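Local structure of Er-derived vesicles protein ERV41 (Saccharomyces cerevisiae, 3ZLC) at residues K47-L50 / E51-Q54; F60-P63 / Y64-V68. The protein is a component of COPII-coated vesicles that promotes transport of a subset of secretory proteins to the Golgi and aids retrograde transport, seen here as its lumenal part. All coordinates share one frame; numbering follows the deposited sequence. Where two conformers were deposited one is given.

Contact 1. Residues K47-L50 / E51-Q54; sequences KLVL and EELQ
The flat carboxylate of E52 meets the side chain of V49. Its OE1 lies 4.0 Å from V49 CG1, and that methyl is tilted well out of the carboxylate plane. E52 reaches this position because its chain bends at chi2 (106°), which folds the carboxylate back over the turn. The other oxygen faces the lysine side: E52 OE2 is 5.3 Å from K47 NZ. These opposite charges are not in contact, but they may attract each other weakly. The same V49 methyl serves L53. V49 CG1 is 3.5 Å from L53 CD1, and CG of L53 is almost as near. The two apolar side chains cross obliquely, with one V49 branch against the end of the leucine. V49 has CG1 anti to its backbone N (chi1 172°), and this sends the branch forward to L53 and E52. So a single methyl is shared by an acidic and an apolar neighbour. V49 and L53 are both buried, and both rest on I123 of strand 117-126. L53 also touches I37 and V49 also touches V39, both in strand 35-41. L50 and E51 sit at the outside of the bend and are exposed. No hydrogen bond links 47-50 with 51-54. The backbone takes a type I beta turn from L50 to L53. L50 O and L53 O lie 3.4 Å apart, and both can only accept, so they do not bond to each other. Outside the turn the chain is held on both sides: V49 pairs by backbone hydrogen bonds with I37, and Q54 with F120. The arrangement is a type I turn that passes the chain from strand 47-48 in one sheet to strand 53-57 in another, with V49 and L53 buried on its inner side.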
ATOM      1  N   LYS A  47      -9.389 -13.876  -1.823  1.00 45.67           N
ATOM      2  CA  LYS A  47     -10.103 -13.750  -0.559  1.00 45.66           C
ATOM      3  C   LYS A  47     -10.391 -12.275  -0.289  1.00 36.90           C
ATOM      4  O   LYS A  47      -9.466 -11.449  -0.224  1.00 30.84           O
ATOM      5  CB  LYS A  47      -9.279 -14.338   0.590  1.00 49.28           C
ATOM      6  CG  LYS A  47      -9.874 -14.105   1.977  1.00 60.17           C
ATOM      7  CD  LYS A  47      -9.111 -14.875   3.054  1.00 68.40           C
ATOM      8  CE  LYS A  47      -7.717 -14.299   3.306  1.00 67.47           C
ATOM      9  NZ  LYS A  47      -6.916 -15.150   4.241  1.00 64.42           N
ATOM     10  N   LEU A  48     -11.671 -11.950  -0.137  1.00 29.17           N
ATOM     11  CA  LEU A  48     -12.085 -10.592   0.219  1.00 33.59           C
ATOM     12  C   LEU A  48     -11.579 -10.206   1.604  1.00 34.02           C
ATOM     13  O   LEU A  48     -11.805 -10.918   2.586  1.00 36.61           O
ATOM     14  CB  LEU A  48     -13.608 -10.456   0.171  1.00 31.36           C
ATOM     15  CG  LEU A  48     -14.215  -9.882  -1.109  1.00 40.99           C
ATOM     16  CD1 LEU A  48     -15.738  -9.930  -1.049  1.00 50.30           C
ATOM     17  CD2 LEU A  48     -13.751  -8.462  -1.329  1.00 38.89           C
ATOM     18  N   VAL A  49     -10.868  -9.089   1.682  1.00 26.03           N
ATOM     19  CA  VAL A  49     -10.455  -8.572   2.971  1.00 31.14           C
ATOM     20  C   VAL A  49     -11.553  -7.634   3.445  1.00 43.80           C
ATOM     21  O   VAL A  49     -11.767  -6.557   2.881  1.00 40.43           O
ATOM     22  CB  VAL A  49      -9.126  -7.813   2.895  1.00 39.49           C
ATOM     23  CG1 VAL A  49      -8.862  -7.128   4.222  1.00 45.54           C
ATOM     24  CG2 VAL A  49      -8.007  -8.760   2.553  1.00 33.19           C
ATOM     25  N   LEU A  50     -12.280  -8.062   4.463  1.00 54.20           N
ATOM     26  CA  LEU A  50     -13.365  -7.253   4.978  1.00 55.22           C
ATOM     27  C   LEU A  50     -13.051  -6.849   6.402  1.00 42.56           C
ATOM     28  O   LEU A  50     -12.873  -5.666   6.699  1.00 46.90           O
ATOM     29  CB  LEU A  50     -14.682  -8.026   4.909  1.00 61.67           C
ATOM     30  CG  LEU A  50     -15.276  -8.155   3.504  1.00 65.05           C
ATOM     31  CD1 LEU A  50     -16.437  -9.130   3.479  1.00 66.26           C
ATOM     32  CD2 LEU A  50     -15.722  -6.794   2.985  1.00 63.42           C
ATOM     33  N   GLU A  51     -12.938  -7.846   7.272  1.00 41.57           N
ATOM     34  CA  GLU A  51     -12.836  -7.599   8.702  1.00 48.60           C
ATOM     35  C   GLU A  51     -11.458  -7.144   9.180  1.00 43.04           C
ATOM     36  O   GLU A  51     -11.351  -6.596  10.275  1.00 44.42           O
ATOM     37  CB  GLU A  51     -13.321  -8.820   9.505  1.00 60.59           C
ATOM     38  CG  GLU A  51     -12.490 -10.084   9.329  1.00 66.35           C
ATOM     39  CD  GLU A  51     -12.967 -11.217  10.225  1.00 72.30           C
ATOM     40  OE1 GLU A  51     -14.075 -11.744   9.986  1.00 73.71           O
ATOM     41  OE2 GLU A  51     -12.226 -11.585  11.165  1.00 71.91           O
ATOM     42  N   GLU A  52     -10.409  -7.347   8.378  1.00 30.12           N
ATOM     43  CA  GLU A  52      -9.051  -7.051   8.851  1.00 33.91           C
ATOM     44  C   GLU A  52      -8.647  -5.593   8.660  1.00 40.48           C
ATOM     45  O   GLU A  52      -7.606  -5.164   9.165  1.00 40.52           O
ATOM     46  CB  GLU A  52      -8.005  -7.954   8.181  1.00 40.90           C
ATOM     47  CG  GLU A  52      -7.947  -9.375   8.724  1.00 53.62           C
ATOM     48  CD  GLU A  52      -8.560 -10.375   7.775  1.00 59.61           C
ATOM     49  OE1 GLU A  52      -9.385  -9.954   6.932  1.00 57.57           O
ATOM     50  OE2 GLU A  52      -8.219 -11.575   7.870  1.00 64.87           O
ATOM     51  N   LEU A  53      -9.454  -4.838   7.917  1.00 33.31           N
ATOM     52  CA  LEU A  53      -9.122  -3.442   7.653  1.00 26.98           C
ATOM     53  C   LEU A  53     -10.249  -2.513   8.048  1.00 30.39           C
ATOM     54  O   LEU A  53     -11.424  -2.890   8.042  1.00 34.02           O
ATOM     55  CB  LEU A  53      -8.788  -3.220   6.176  1.00 25.87           C
ATOM     56  CG  LEU A  53      -7.601  -3.952   5.564  1.00 28.24           C
ATOM     57  CD1 LEU A  53      -7.626  -3.824   4.038  1.00 33.98           C
ATOM     58  CD2 LEU A  53      -6.267  -3.432   6.121  1.00 25.17           C
ATOM     59  N   GLN A  54      -9.890  -1.295   8.422  1.00 21.79           N
ATOM     60  CA  GLN A  54     -10.881  -0.249   8.623  0.60 24.53           C
ATOM     61  C   GLN A  54     -10.928   0.593   7.359  1.00 23.73           C
ATOM     62  O   GLN A  54      -9.880   0.933   6.802  1.00 17.99           O
ATOM     63  CB  GLN A  54     -10.511   0.613   9.832  0.60 30.01           C
ATOM     64  CG  GLN A  54     -10.643  -0.136  11.152  0.60 35.69           C
ATOM     65  CD  GLN A  54     -12.008  -0.786  11.295  0.60 39.39           C
ATOM     66  OE1 GLN A  54     -12.126  -2.006  11.377  0.60 41.48           O
ATOM     67  NE2 GLN A  54     -13.047   0.032  11.308  0.60 44.55           N
TER

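Contact 2. Residues F60-P63 / Y64-V68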
ATOM      1  N   PHE A  60     -10.064  13.545   0.697  1.00 24.79           N
ATOM      2  CA  PHE A  60      -8.741  13.162   0.202  1.00 21.73           C
ATOM      3  C   PHE A  60      -7.751  14.322   0.304  1.00 19.77           C
ATOM      4  O   PHE A  60      -8.079  15.461   0.002  1.00 21.09           O
ATOM      5  CB  PHE A  60      -8.809  12.641  -1.247  1.00 19.74           C
ATOM      6  CG  PHE A  60      -7.485  12.107  -1.764  1.00 17.93           C
ATOM      7  CD1 PHE A  60      -7.008  10.871  -1.339  1.00 17.80           C
ATOM      8  CD2 PHE A  60      -6.729  12.838  -2.684  1.00 20.75           C
ATOM      9  CE1 PHE A  60      -5.788  10.369  -1.803  1.00 16.64           C
ATOM     10  CE2 PHE A  60      -5.494  12.340  -3.164  1.00 17.53           C
ATOM     11  CZ  PHE A  60      -5.038  11.102  -2.725  1.00 16.25           C
ATOM     12  N   PHE A  61      -6.545  14.027   0.772  1.00 18.87           N
ATOM     13  CA  PHE A  61      -5.498  15.038   0.832  1.00 19.92           C
ATOM     14  C   PHE A  61      -4.136  14.375   0.797  1.00 19.23           C
ATOM     15  O   PHE A  61      -3.995  13.184   1.098  1.00 19.44           O
ATOM     16  CB  PHE A  61      -5.636  15.930   2.078  1.00 21.26           C
ATOM     17  CG  PHE A  61      -5.160  15.283   3.364  1.00 23.35           C
ATOM     18  CD1 PHE A  61      -5.968  14.375   4.046  1.00 20.98           C
ATOM     19  CD2 PHE A  61      -3.908  15.599   3.898  1.00 19.81           C
ATOM     20  CE1 PHE A  61      -5.533  13.791   5.241  1.00 24.63           C
ATOM     21  CE2 PHE A  61      -3.466  15.022   5.099  1.00 21.43           C
ATOM     22  CZ  PHE A  61      -4.279  14.122   5.766  1.00 18.80           C
ATOM     23  N   ILE A  62      -3.130  15.142   0.403  1.00 18.80           N
ATOM     24  CA  ILE A  62      -1.777  14.614   0.428  1.00 20.73           C
ATOM     25  C   ILE A  62      -1.050  15.306   1.566  1.00 24.27           C
ATOM     26  O   ILE A  62      -0.927  16.534   1.566  1.00 19.60           O
ATOM     27  CB  ILE A  62      -1.056  14.853  -0.899  1.00 26.65           C
ATOM     28  CG1 ILE A  62      -1.835  14.164  -2.034  1.00 28.26           C
ATOM     29  CG2 ILE A  62       0.375  14.312  -0.818  1.00 28.48           C
ATOM     30  CD1 ILE A  62      -1.442  14.625  -3.429  1.00 37.59           C
ATOM     31  N   PRO A  63      -0.594  14.524   2.561  1.00 21.24           N
ATOM     32  CA  PRO A  63       0.023  15.139   3.742  1.00 18.11           C
ATOM     33  C   PRO A  63       1.377  15.770   3.431  1.00 24.12           C
ATOM     34  O   PRO A  63       1.958  15.489   2.386  1.00 19.13           O
ATOM     35  CB  PRO A  63       0.224  13.953   4.698  1.00 25.65           C
ATOM     36  CG  PRO A  63      -0.669  12.853   4.182  1.00 24.22           C
ATOM     37  CD  PRO A  63      -0.681  13.056   2.688  1.00 20.24           C
ATOM     38  N   TYR A  64       1.864  16.637   4.315  1.00 21.06           N
ATOM     39  CA  TYR A  64       3.234  17.135   4.192  1.00 20.15           C
ATOM     40  C   TYR A  64       4.241  16.017   4.474  1.00 18.89           C
ATOM     41  O   TYR A  64       3.845  14.923   4.865  1.00 17.77           O
ATOM     42  CB  TYR A  64       3.441  18.320   5.124  1.00 21.86           C
ATOM     43  CG  TYR A  64       2.693  19.540   4.664  1.00 26.47           C
ATOM     44  CD1 TYR A  64       2.974  20.115   3.430  1.00 34.52           C
ATOM     45  CD2 TYR A  64       1.696  20.111   5.448  1.00 29.50           C
ATOM     46  CE1 TYR A  64       2.293  21.235   2.990  1.00 40.22           C
ATOM     47  CE2 TYR A  64       1.004  21.242   5.011  1.00 39.30           C
ATOM     48  CZ  TYR A  64       1.312  21.791   3.779  1.00 40.30           C
ATOM     49  OH  TYR A  64       0.643  22.899   3.315  1.00 46.73           O
ATOM     50  N   ASP A  65       5.533  16.292   4.257  1.00 22.92           N
ATOM     51  CA  ASP A  65       6.597  15.293   4.425  1.00 21.46           C
ATOM     52  C   ASP A  65       6.303  13.974   3.731  1.00 18.41           C
ATOM     53  O   ASP A  65       6.587  12.897   4.266  1.00 23.48           O
ATOM     54  CB  ASP A  65       6.877  15.066   5.909  1.00 23.93           C
ATOM     55  CG  ASP A  65       7.018  16.352   6.652  1.00 20.68           C
ATOM     56  OD1 ASP A  65       7.532  17.312   6.047  1.00 21.31           O
ATOM     57  OD2 ASP A  65       6.587  16.420   7.821  1.00 29.18           O
ATOM     58  N   THR A  66       5.744  14.088   2.533  1.00 19.33           N
ATOM     59  CA  THR A  66       5.365  12.941   1.704  1.00 15.42           C
ATOM     60  C   THR A  66       5.965  13.121   0.317  1.00 19.13           C
ATOM     61  O   THR A  66       5.813  14.186  -0.301  1.00 18.47           O
ATOM     62  CB  THR A  66       3.822  12.831   1.609  1.00 19.01           C
ATOM     63  OG1 THR A  66       3.310  12.523   2.902  1.00 23.62           O
ATOM     64  CG2 THR A  66       3.368  11.709   0.620  1.00 15.92           C
ATOM     65  N   LYS A  67       6.688  12.100  -0.146  1.00 15.13           N
ATOM     66  CA  LYS A  67       7.251  12.093  -1.487  1.00 17.90           C
ATOM     67  C   LYS A  67       6.093  11.993  -2.452  1.00 27.26           C
ATOM     68  O   LYS A  67       5.162  11.194  -2.257  1.00 21.51           O
ATOM     69  CB  LYS A  67       8.125  10.847  -1.705  1.00 24.58           C
ATOM     70  CG  LYS A  67       9.315  10.746  -0.794  1.00 23.49           C
ATOM     71  CD  LYS A  67       9.801   9.296  -0.675  1.00 30.91           C
ATOM     72  CE  LYS A  67      10.342   8.732  -1.968  1.00 35.67           C
ATOM     73  NZ  LYS A  67      11.438   7.694  -1.703  1.00 34.11           N
ATOM     74  N   VAL A  68       6.157  12.780  -3.512  1.00 25.07           N
ATOM     75  CA  VAL A  68       5.069  12.831  -4.477  1.00 28.60           C
ATOM     76  C   VAL A  68       5.630  12.288  -5.782  1.00 51.32           C
ATOM     77  O   VAL A  68       6.243  13.018  -6.559  1.00 54.36           O
ATOM     78  CB  VAL A  68       4.544  14.245  -4.588  1.00 33.32           C
ATOM     79  CG1 VAL A  68       3.335  14.275  -5.468  1.00 42.00           C
ATOM     80  CG2 VAL A  68       4.168  14.721  -3.205  1.00 34.83           C
TER
HETATM   81  O   HOH W   1       4.483  16.350   0.726  1.00 21.64           O
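This is a local contact around a loop at the protein surface, just before the short strand 67-68. It joins P63 to T66 and I62 to T66. The bend runs through D65, whose backbone is in the left-handed region (phi 49°, psi 40°). That turn brings T66 back towards the proline. T66 CB and OG1 each come within 3.3 Å of P63 O. The side chains of P63 and T66 approach at a slant: OG1 of T66 is 3.8 Å from P63 CB, at the edge of the proline. T66 CG2, anti to the backbone N, lies alongside I62 CG2 at 4.2 Å, a loose methyl-to-methyl contact. T66 OG1 is also 3.1 Å from Y64 O, a possible hydrogen bond that is not settled. A water closes the bend. It donates to P63 O at 3.1 Å and to T66 O at 2.7 Å. The angle at the water between the two acceptors is about 112°, close to tetrahedral, as suits a water donating to two acceptors. P63 O also takes a weak hydrogen bond from R92 NH1, and the same NH1 bonds to I62 O. The Y64 side chain leaves the contact at CB, which is 3.7 Å from P63 C; CG is the next nearest. The Y64 side chain also touches R92. On the inner side I62 is buried against V157 and A178, and T66 also touches A178. P63 packs on Y27, V157 and N159. The loop thus lies against strands 19-28, 156-163 and 177-179, and it leads into strand 67-68, which runs parallel to 177-179 at an edge of the six-stranded sheet.

From the N terminus the chain reaches contact 1 first. Residues 47-54 close a tight turn where strand 47-48, paired with strand 35-41, gives way to strand 53-57. That strand pairs with 117-126 at one outer edge of the six-stranded sheet. Contact 2 follows after the rest of strand 53-57 and a short link. It closes the next loop, which ends in strand 67-68 at the other outer edge. The two are in series and neither encloses nor crosses the other. The nearest atoms of contact 1 and contact 2 are about 13 Å apart. Contact 1 ties two sheets together; contact 2 lies on the connection between the two outer strands of the six-stranded sheet.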